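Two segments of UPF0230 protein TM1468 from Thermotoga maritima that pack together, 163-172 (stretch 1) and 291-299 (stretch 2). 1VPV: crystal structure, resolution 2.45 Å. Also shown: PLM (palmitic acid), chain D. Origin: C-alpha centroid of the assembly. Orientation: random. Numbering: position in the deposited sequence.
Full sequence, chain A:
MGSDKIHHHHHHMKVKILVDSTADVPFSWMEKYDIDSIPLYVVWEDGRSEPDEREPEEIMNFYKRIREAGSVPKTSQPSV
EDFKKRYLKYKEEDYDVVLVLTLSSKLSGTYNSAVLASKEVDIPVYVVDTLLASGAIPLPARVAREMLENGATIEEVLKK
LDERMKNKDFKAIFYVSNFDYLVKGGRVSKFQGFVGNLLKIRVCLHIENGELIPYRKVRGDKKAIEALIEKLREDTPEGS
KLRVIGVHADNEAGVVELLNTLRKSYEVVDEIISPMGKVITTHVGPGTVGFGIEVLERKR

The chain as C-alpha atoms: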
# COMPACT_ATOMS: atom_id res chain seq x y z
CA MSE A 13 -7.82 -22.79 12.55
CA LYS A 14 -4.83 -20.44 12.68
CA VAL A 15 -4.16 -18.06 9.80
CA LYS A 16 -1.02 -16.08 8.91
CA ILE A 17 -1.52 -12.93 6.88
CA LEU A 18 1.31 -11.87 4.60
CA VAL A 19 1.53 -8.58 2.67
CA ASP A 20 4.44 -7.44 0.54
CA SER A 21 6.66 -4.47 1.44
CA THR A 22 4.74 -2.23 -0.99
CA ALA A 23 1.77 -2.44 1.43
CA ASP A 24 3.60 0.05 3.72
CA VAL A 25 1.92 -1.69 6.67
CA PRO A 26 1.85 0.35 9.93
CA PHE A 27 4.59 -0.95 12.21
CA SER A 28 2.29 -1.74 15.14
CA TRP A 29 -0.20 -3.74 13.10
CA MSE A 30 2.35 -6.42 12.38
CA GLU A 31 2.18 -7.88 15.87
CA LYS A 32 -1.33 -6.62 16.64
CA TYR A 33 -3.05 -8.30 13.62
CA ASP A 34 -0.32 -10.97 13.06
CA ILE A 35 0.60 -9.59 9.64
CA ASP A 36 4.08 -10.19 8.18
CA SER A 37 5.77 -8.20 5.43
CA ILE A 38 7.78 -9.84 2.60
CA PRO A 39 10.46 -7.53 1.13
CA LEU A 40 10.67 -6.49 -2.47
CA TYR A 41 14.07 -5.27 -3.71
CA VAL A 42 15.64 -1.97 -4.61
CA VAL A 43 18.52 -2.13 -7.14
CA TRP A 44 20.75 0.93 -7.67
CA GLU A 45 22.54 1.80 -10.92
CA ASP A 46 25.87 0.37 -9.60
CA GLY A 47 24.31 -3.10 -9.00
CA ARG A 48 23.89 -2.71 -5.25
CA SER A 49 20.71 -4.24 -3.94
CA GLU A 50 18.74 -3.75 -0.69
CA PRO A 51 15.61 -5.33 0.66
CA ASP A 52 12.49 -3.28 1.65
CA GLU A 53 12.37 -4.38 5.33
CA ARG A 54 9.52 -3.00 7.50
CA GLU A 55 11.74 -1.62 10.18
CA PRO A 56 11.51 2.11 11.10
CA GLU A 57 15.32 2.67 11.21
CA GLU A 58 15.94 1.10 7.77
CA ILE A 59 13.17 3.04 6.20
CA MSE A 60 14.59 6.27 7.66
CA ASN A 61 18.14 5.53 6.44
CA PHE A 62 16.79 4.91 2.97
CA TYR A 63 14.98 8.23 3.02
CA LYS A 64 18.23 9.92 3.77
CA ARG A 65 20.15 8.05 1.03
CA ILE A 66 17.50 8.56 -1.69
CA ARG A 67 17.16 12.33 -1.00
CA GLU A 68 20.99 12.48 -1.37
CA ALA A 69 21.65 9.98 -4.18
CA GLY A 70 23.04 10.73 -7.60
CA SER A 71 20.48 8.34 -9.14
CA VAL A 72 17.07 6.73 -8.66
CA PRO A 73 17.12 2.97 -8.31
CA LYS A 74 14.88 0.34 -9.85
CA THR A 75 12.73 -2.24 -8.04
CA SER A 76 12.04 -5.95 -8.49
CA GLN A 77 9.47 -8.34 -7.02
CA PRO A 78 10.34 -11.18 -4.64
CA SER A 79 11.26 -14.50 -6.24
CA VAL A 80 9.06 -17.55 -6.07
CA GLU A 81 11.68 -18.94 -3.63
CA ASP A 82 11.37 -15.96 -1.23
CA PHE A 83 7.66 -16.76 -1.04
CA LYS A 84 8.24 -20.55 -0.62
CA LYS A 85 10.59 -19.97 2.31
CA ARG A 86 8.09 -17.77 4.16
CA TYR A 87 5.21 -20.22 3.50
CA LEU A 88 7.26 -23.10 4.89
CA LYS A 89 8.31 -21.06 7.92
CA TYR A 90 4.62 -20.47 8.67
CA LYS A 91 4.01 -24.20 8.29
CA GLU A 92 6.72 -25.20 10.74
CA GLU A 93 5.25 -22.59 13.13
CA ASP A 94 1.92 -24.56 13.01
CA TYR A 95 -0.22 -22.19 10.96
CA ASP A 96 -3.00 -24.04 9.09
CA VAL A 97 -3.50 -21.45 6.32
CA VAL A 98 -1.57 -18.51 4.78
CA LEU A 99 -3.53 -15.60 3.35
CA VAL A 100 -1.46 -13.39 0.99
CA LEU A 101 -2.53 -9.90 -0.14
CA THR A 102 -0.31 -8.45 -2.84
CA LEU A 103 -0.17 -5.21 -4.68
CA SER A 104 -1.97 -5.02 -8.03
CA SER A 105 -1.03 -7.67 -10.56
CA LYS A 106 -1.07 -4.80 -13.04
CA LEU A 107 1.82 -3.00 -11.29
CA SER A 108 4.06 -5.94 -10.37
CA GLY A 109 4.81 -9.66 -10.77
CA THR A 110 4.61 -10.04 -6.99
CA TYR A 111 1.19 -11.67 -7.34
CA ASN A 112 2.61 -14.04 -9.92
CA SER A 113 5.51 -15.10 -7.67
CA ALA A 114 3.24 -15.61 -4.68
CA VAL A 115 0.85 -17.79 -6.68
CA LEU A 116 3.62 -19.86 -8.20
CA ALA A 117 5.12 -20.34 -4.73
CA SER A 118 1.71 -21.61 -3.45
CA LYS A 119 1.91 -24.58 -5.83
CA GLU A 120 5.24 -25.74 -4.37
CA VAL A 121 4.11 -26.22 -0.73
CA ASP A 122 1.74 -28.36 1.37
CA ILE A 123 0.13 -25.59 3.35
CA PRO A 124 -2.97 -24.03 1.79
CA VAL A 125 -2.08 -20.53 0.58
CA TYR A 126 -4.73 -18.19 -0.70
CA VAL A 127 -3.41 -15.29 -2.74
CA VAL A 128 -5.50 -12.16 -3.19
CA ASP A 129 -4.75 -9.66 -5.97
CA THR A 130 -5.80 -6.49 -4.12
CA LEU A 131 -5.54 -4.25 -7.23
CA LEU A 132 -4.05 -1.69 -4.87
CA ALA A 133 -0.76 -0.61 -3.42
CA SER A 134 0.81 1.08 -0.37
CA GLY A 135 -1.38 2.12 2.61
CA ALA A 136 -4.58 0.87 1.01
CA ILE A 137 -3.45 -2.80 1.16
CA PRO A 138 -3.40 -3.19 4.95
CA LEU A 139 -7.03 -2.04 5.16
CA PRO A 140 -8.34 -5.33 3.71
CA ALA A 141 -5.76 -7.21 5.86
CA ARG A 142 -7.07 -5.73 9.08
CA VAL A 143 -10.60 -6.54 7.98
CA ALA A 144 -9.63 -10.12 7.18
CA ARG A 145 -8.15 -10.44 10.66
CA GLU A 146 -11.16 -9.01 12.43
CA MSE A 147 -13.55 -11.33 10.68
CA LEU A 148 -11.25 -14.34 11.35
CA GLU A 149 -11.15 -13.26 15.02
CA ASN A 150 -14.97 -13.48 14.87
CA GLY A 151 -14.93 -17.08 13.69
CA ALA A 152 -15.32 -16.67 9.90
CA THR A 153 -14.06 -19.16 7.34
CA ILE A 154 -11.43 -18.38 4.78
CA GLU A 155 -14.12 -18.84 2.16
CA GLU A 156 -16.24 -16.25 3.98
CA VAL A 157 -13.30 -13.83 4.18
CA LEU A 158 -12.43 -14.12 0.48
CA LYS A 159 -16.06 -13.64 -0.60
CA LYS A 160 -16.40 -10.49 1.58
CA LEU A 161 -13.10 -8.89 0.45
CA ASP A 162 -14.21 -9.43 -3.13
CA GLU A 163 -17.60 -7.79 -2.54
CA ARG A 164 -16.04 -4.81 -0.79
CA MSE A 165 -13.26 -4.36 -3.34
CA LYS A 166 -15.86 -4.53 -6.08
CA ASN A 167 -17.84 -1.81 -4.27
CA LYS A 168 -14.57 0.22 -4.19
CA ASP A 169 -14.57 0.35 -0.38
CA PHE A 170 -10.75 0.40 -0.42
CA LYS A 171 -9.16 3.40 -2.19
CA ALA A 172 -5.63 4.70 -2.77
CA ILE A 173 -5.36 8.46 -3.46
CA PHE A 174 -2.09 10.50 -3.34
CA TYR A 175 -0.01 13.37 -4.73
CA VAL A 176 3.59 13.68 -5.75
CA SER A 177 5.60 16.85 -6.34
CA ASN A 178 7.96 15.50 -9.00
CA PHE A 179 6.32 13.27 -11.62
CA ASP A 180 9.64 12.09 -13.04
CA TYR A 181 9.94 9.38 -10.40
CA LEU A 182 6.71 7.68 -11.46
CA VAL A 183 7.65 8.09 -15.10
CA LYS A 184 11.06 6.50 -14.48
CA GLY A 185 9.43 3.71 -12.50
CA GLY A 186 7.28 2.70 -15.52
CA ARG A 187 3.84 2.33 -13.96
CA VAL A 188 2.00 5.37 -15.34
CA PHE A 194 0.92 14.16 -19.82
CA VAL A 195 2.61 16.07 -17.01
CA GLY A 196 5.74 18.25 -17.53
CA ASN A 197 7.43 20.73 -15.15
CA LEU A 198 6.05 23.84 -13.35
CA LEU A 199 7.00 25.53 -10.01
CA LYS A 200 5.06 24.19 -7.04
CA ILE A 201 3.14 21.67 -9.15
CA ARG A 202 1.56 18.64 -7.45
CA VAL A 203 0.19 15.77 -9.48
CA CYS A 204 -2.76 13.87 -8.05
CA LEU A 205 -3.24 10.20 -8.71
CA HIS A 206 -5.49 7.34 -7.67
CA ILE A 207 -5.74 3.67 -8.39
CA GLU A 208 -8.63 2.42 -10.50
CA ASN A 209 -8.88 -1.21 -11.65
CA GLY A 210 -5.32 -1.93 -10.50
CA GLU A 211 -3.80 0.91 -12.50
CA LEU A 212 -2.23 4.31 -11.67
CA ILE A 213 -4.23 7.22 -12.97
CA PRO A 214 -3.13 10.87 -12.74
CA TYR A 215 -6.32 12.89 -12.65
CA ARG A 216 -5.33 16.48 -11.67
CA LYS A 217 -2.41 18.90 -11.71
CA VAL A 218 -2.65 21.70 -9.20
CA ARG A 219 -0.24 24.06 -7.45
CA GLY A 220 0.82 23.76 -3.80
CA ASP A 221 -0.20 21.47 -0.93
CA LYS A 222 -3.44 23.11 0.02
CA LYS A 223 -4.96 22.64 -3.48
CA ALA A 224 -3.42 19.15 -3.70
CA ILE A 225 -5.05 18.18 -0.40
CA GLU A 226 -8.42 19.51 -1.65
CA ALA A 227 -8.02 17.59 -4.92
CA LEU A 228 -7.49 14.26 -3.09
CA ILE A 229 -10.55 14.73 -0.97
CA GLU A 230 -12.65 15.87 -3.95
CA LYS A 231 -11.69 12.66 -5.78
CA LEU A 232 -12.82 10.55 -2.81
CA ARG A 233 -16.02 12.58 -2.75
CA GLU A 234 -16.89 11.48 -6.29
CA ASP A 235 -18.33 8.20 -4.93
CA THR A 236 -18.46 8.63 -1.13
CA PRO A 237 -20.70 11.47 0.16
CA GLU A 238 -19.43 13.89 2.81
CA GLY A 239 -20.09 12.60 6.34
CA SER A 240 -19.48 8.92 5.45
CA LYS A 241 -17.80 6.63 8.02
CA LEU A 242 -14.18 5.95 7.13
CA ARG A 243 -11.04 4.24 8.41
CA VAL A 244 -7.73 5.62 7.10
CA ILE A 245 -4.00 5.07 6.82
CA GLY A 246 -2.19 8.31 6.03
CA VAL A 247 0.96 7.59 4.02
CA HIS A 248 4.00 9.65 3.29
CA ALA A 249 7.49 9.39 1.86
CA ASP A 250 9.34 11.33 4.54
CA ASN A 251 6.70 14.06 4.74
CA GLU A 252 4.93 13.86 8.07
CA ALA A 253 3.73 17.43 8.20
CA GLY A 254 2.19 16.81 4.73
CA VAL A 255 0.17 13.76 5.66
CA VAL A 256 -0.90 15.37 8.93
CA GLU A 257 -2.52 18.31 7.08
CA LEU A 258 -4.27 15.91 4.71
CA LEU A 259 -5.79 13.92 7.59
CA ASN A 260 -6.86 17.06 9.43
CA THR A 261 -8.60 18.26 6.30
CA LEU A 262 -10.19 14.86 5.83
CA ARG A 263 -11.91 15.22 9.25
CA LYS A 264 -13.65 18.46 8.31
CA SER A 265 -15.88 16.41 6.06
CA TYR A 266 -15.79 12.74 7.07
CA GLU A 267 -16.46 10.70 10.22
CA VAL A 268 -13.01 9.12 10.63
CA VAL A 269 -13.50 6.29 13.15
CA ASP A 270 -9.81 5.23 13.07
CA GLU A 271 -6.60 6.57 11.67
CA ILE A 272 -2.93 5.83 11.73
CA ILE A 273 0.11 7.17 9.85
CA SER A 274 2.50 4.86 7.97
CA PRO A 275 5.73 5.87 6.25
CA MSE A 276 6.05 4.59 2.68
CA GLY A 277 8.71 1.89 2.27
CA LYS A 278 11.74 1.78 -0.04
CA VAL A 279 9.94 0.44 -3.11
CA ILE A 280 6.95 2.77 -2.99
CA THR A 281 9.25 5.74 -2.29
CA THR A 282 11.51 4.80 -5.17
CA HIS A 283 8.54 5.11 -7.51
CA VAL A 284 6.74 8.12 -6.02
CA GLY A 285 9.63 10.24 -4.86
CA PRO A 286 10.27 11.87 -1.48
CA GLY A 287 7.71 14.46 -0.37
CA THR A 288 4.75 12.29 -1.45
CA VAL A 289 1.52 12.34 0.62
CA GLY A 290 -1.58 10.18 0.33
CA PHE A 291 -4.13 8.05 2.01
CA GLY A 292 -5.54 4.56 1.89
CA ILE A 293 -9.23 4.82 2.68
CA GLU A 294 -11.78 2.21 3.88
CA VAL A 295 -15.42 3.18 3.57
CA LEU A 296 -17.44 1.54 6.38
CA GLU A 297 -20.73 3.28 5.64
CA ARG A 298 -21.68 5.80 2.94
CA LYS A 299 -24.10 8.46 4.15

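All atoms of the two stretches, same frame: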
# COMPACT_ATOMS: atom_id res chain seq x y z
N GLU A 163 -16.45 -8.68 -2.47
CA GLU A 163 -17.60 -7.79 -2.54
C GLU A 163 -17.19 -6.35 -2.23
O GLU A 163 -17.59 -5.43 -2.92
CB GLU A 163 -18.68 -8.19 -1.54
CG GLU A 163 -19.35 -9.48 -1.83
CD GLU A 163 -19.99 -10.09 -0.58
OE1 GLU A 163 -20.64 -9.32 0.19
OE2 GLU A 163 -19.84 -11.32 -0.40
N ARG A 164 -16.41 -6.15 -1.18
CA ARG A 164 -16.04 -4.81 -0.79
C ARG A 164 -15.10 -4.11 -1.75
O ARG A 164 -15.32 -2.93 -2.08
CB ARG A 164 -15.56 -4.80 0.66
CG ARG A 164 -16.76 -5.06 1.58
CD ARG A 164 -16.51 -4.81 3.00
NE ARG A 164 -16.13 -3.43 3.23
CZ ARG A 164 -15.49 -3.00 4.31
NH1 ARG A 164 -15.18 -3.83 5.30
NH2 ARG A 164 -15.19 -1.72 4.40
N MSE A 165 -14.10 -4.84 -2.26
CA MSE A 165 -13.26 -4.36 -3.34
C MSE A 165 -14.08 -4.00 -4.55
O MSE A 165 -13.83 -2.99 -5.17
CB MSE A 165 -12.21 -5.39 -3.74
CG MSE A 165 -10.97 -5.35 -2.86
SE MSE A 165 -9.90 -7.04 -2.90
CE MSE A 165 -8.64 -6.74 -1.28
N LYS A 166 -15.05 -4.83 -4.91
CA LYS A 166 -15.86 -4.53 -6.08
C LYS A 166 -16.80 -3.33 -5.89
O LYS A 166 -17.16 -2.67 -6.87
CB LYS A 166 -16.61 -5.75 -6.58
CG LYS A 166 -15.71 -6.61 -7.45
CD LYS A 166 -16.35 -7.94 -7.81
CE LYS A 166 -15.33 -8.87 -8.49
NZ LYS A 166 -15.95 -10.20 -8.73
N ASN A 167 -17.19 -3.06 -4.64
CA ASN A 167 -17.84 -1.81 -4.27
C ASN A 167 -16.85 -0.64 -4.11
O ASN A 167 -17.25 0.47 -3.80
CB ASN A 167 -18.61 -1.99 -2.95
CG ASN A 167 -20.06 -2.36 -3.17
OD1 ASN A 167 -20.82 -1.63 -3.82
ND2 ASN A 167 -20.46 -3.48 -2.60
N LYS A 168 -15.55 -0.87 -4.29
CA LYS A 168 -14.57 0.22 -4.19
C LYS A 168 -14.55 0.83 -2.78
O LYS A 168 -14.42 2.06 -2.62
CB LYS A 168 -14.84 1.33 -5.24
CG LYS A 168 -15.20 0.87 -6.69
N ASP A 169 -14.66 -0.04 -1.78
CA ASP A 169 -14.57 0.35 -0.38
C ASP A 169 -13.15 0.58 0.09
O ASP A 169 -12.93 1.10 1.19
CB ASP A 169 -15.14 -0.77 0.50
CG ASP A 169 -16.65 -0.88 0.44
OD1 ASP A 169 -17.30 0.10 0.04
OD2 ASP A 169 -17.18 -1.96 0.79
N PHE A 170 -12.17 0.09 -0.68
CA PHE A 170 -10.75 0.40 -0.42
C PHE A 170 -10.18 1.25 -1.56
O PHE A 170 -10.24 0.85 -2.72
CB PHE A 170 -9.94 -0.87 -0.26
CG PHE A 170 -10.58 -1.87 0.67
CD1 PHE A 170 -10.58 -1.66 2.04
CD2 PHE A 170 -11.16 -3.02 0.19
CE1 PHE A 170 -11.14 -2.55 2.88
CE2 PHE A 170 -11.73 -3.94 1.04
CZ PHE A 170 -11.72 -3.71 2.37
N LYS A 171 -9.66 2.42 -1.23
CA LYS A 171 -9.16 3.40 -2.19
C LYS A 171 -7.74 3.80 -1.86
O LYS A 171 -7.32 3.79 -0.70
CB LYS A 171 -10.06 4.63 -2.16
CG LYS A 171 -11.53 4.29 -2.33
CD LYS A 171 -12.34 5.51 -2.36
CE LYS A 171 -13.79 5.17 -2.55
NZ LYS A 171 -13.98 4.58 -3.90
N ALA A 172 -6.99 4.13 -2.91
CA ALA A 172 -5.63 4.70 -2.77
C ALA A 172 -5.57 5.99 -3.60
O ALA A 172 -5.83 5.97 -4.81
CB ALA A 172 -4.61 3.71 -3.24
N PHE A 291 -3.49 8.94 1.08
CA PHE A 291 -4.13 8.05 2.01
C PHE A 291 -4.75 6.83 1.38
O PHE A 291 -5.17 6.85 0.22
CB PHE A 291 -5.12 8.78 2.93
CG PHE A 291 -6.05 9.77 2.26
CD1 PHE A 291 -6.51 9.62 0.97
CD2 PHE A 291 -6.55 10.82 3.00
CE1 PHE A 291 -7.37 10.55 0.42
CE2 PHE A 291 -7.41 11.75 2.45
CZ PHE A 291 -7.82 11.61 1.17
N GLY A 292 -4.73 5.74 2.16
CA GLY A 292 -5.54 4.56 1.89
C GLY A 292 -6.80 4.76 2.69
O GLY A 292 -6.73 5.07 3.87
N ILE A 293 -7.96 4.60 2.05
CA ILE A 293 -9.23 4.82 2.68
C ILE A 293 -10.08 3.55 2.63
O ILE A 293 -10.13 2.90 1.60
CB ILE A 293 -10.03 5.93 1.92
CG1 ILE A 293 -9.28 7.27 1.89
CG2 ILE A 293 -11.40 6.07 2.49
CD1 ILE A 293 -9.28 8.02 3.15
N GLU A 294 -10.72 3.23 3.77
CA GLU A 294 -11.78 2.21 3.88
C GLU A 294 -13.10 2.88 4.20
O GLU A 294 -13.26 3.50 5.25
CB GLU A 294 -11.50 1.18 4.98
CG GLU A 294 -12.69 0.20 5.23
CD GLU A 294 -12.55 -0.67 6.50
OE1 GLU A 294 -11.52 -0.51 7.22
OE2 GLU A 294 -13.46 -1.51 6.79
N VAL A 295 -14.06 2.71 3.31
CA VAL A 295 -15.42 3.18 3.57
C VAL A 295 -16.16 2.08 4.36
O VAL A 295 -16.31 0.95 3.89
CB VAL A 295 -16.17 3.49 2.25
CG1 VAL A 295 -17.54 4.10 2.51
CG2 VAL A 295 -15.34 4.42 1.38
N LEU A 296 -16.59 2.42 5.57
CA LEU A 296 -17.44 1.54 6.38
C LEU A 296 -18.91 1.71 6.09
O LEU A 296 -19.67 0.76 6.13
CB LEU A 296 -17.22 1.84 7.86
CG LEU A 296 -15.77 1.73 8.32
CD1 LEU A 296 -15.63 2.34 9.69
CD2 LEU A 296 -15.37 0.28 8.35
N GLU A 297 -19.32 2.94 5.81
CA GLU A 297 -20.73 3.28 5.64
C GLU A 297 -20.77 4.56 4.83
O GLU A 297 -20.12 5.54 5.20
CB GLU A 297 -21.37 3.53 7.01
CG GLU A 297 -22.89 3.62 7.00
CD GLU A 297 -23.53 3.77 8.40
OE1 GLU A 297 -22.86 3.56 9.45
OE2 GLU A 297 -24.73 4.08 8.45
N ARG A 298 -21.47 4.55 3.70
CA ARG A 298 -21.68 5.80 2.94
C ARG A 298 -22.94 6.44 3.49
O ARG A 298 -23.91 5.75 3.73
CB ARG A 298 -21.81 5.58 1.43
CG ARG A 298 -21.05 4.43 0.89
CD ARG A 298 -20.57 4.62 -0.55
NE ARG A 298 -19.68 3.49 -0.87
CZ ARG A 298 -18.56 3.55 -1.60
NH1 ARG A 298 -18.15 4.69 -2.13
NH2 ARG A 298 -17.85 2.45 -1.78
N LYS A 299 -22.91 7.75 3.71
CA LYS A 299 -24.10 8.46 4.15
C LYS A 299 -25.20 8.24 3.11
O LYS A 299 -24.98 8.43 1.92
CB LYS A 299 -23.81 9.96 4.32
CG LYS A 299 -25.05 10.81 4.65
CD LYS A 299 -24.77 12.32 4.64
CE LYS A 299 -24.10 12.79 5.92
NZ LYS A 299 -25.04 12.81 7.08
C1 PLM D . 8.08 -4.31 -8.41
O1 PLM D . 7.57 -5.43 -8.71
O2 PLM D . 9.24 -3.98 -8.81
C2 PLM D . 7.27 -3.38 -7.53
C3 PLM D . 6.63 -2.27 -8.34
C4 PLM D . 5.95 -1.28 -7.41
C5 PLM D . 5.37 -0.14 -8.24
C6 PLM D . 4.69 0.90 -7.40
C7 PLM D . 4.05 2.01 -8.22
C8 PLM D . 3.73 3.23 -7.36
C9 PLM D . 2.52 2.99 -6.49
CA PLM D . 2.24 4.16 -5.57
CB PLM D . 0.93 3.96 -4.83
CC PLM D . 0.80 4.97 -3.69
CD PLM D . -0.59 4.92 -3.02
CE PLM D . -0.65 5.76 -1.76
CF PLM D . -2.06 5.87 -1.18
CG PLM D . -2.42 4.67 -0.30

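Contact between segments 163-172 and 291-299 of TM1468, an antiparallel strand pair flanked by a small network of charged side chains. Strand residues 170-172 run against the strand of the second segment at 161° between their N-to-C directions, with axes 4.7 Å apart at closest approach. Lys-171 and Ile-293 form the hydrogen-bonded pair: Lys-171 N donates to Ile-293 O (2.9 Å) and Ile-293 N donates to Lys-171 O (2.9 Å), so the amide and carbonyl of each residue are satisfied by the other. Two residues along, Val-295 N donates to Asp-169 O (2.9 Å), extending the ladder just before the first strand begins. Each of the three carbonyls also receives a CA-H...O contact: Glu-294 CA lies 3.1 Å from Asp-169 O, Phe-170 CA 3.3 Å from Ile-293 O, and Gly-292 CA 3.2 Å from Lys-171 O.

The helix leading into this strand closes with a Schellman motif, in which Lys-168 N bonds Met-165 O (2.9 Å) and Asp-169 N bonds Arg-164 O (3.0 Å); Lys-168 takes positive phi, and the chain turns from helix to strand within a few residues. The CA-to-CB bond of Arg-164 points toward the second stretch, and its guanidinium is spent on three residues. Arg-164 NE donates to Asp-169 OD2 (3.0 Å), a salt bridge within its own segment. Arg-164 NH1 and NH2 both donate to Glu-294 OE2 (3.2 and 3.0 Å), completing a salt bridge across the contact, and Arg-164 NH2 adds a weak bond to Val-295 O (2.9 Å, 126°). Glu-294 OE2 and Val-295 O both lie at the guanidinium edge, near its plane, where the N-H groups point. The other carboxylate oxygen, Glu-294 OE1, is hydrogen-bonded elsewhere in the structure.

Asp-169 links two arginines: OD2 accepts from Arg-164, while Asp-169 OD1 accepts from Arg-298 NH2 (3.0 Å) in a second salt bridge across the contact. Arg-298 NH2 also comes within 2.9 Å of Asn-167 O, but the angle is too poor for a hydrogen bond. Lys-171 NZ reaches back to donate to Lys-168 O (2.9 Å). Lys-171 NZ also lies 4.5 Å from Arg-298 NH1, a like-charge approach in which both nitrogens also have hydrogen bonds elsewhere in the structure.

Carbon-carbon contacts lie on both faces of the pair. Lys-171 CB meets Ile-293 CB at 4.3 Å on one face; on the other, Phe-170 CE1 rests 3.9 Å from Glu-294 CG. The palmitic acid tail ends beside Ala-172 and Gly-292, its CG 3.8 Å from Ala-172 CB and 3.5 Å from Gly-292 N.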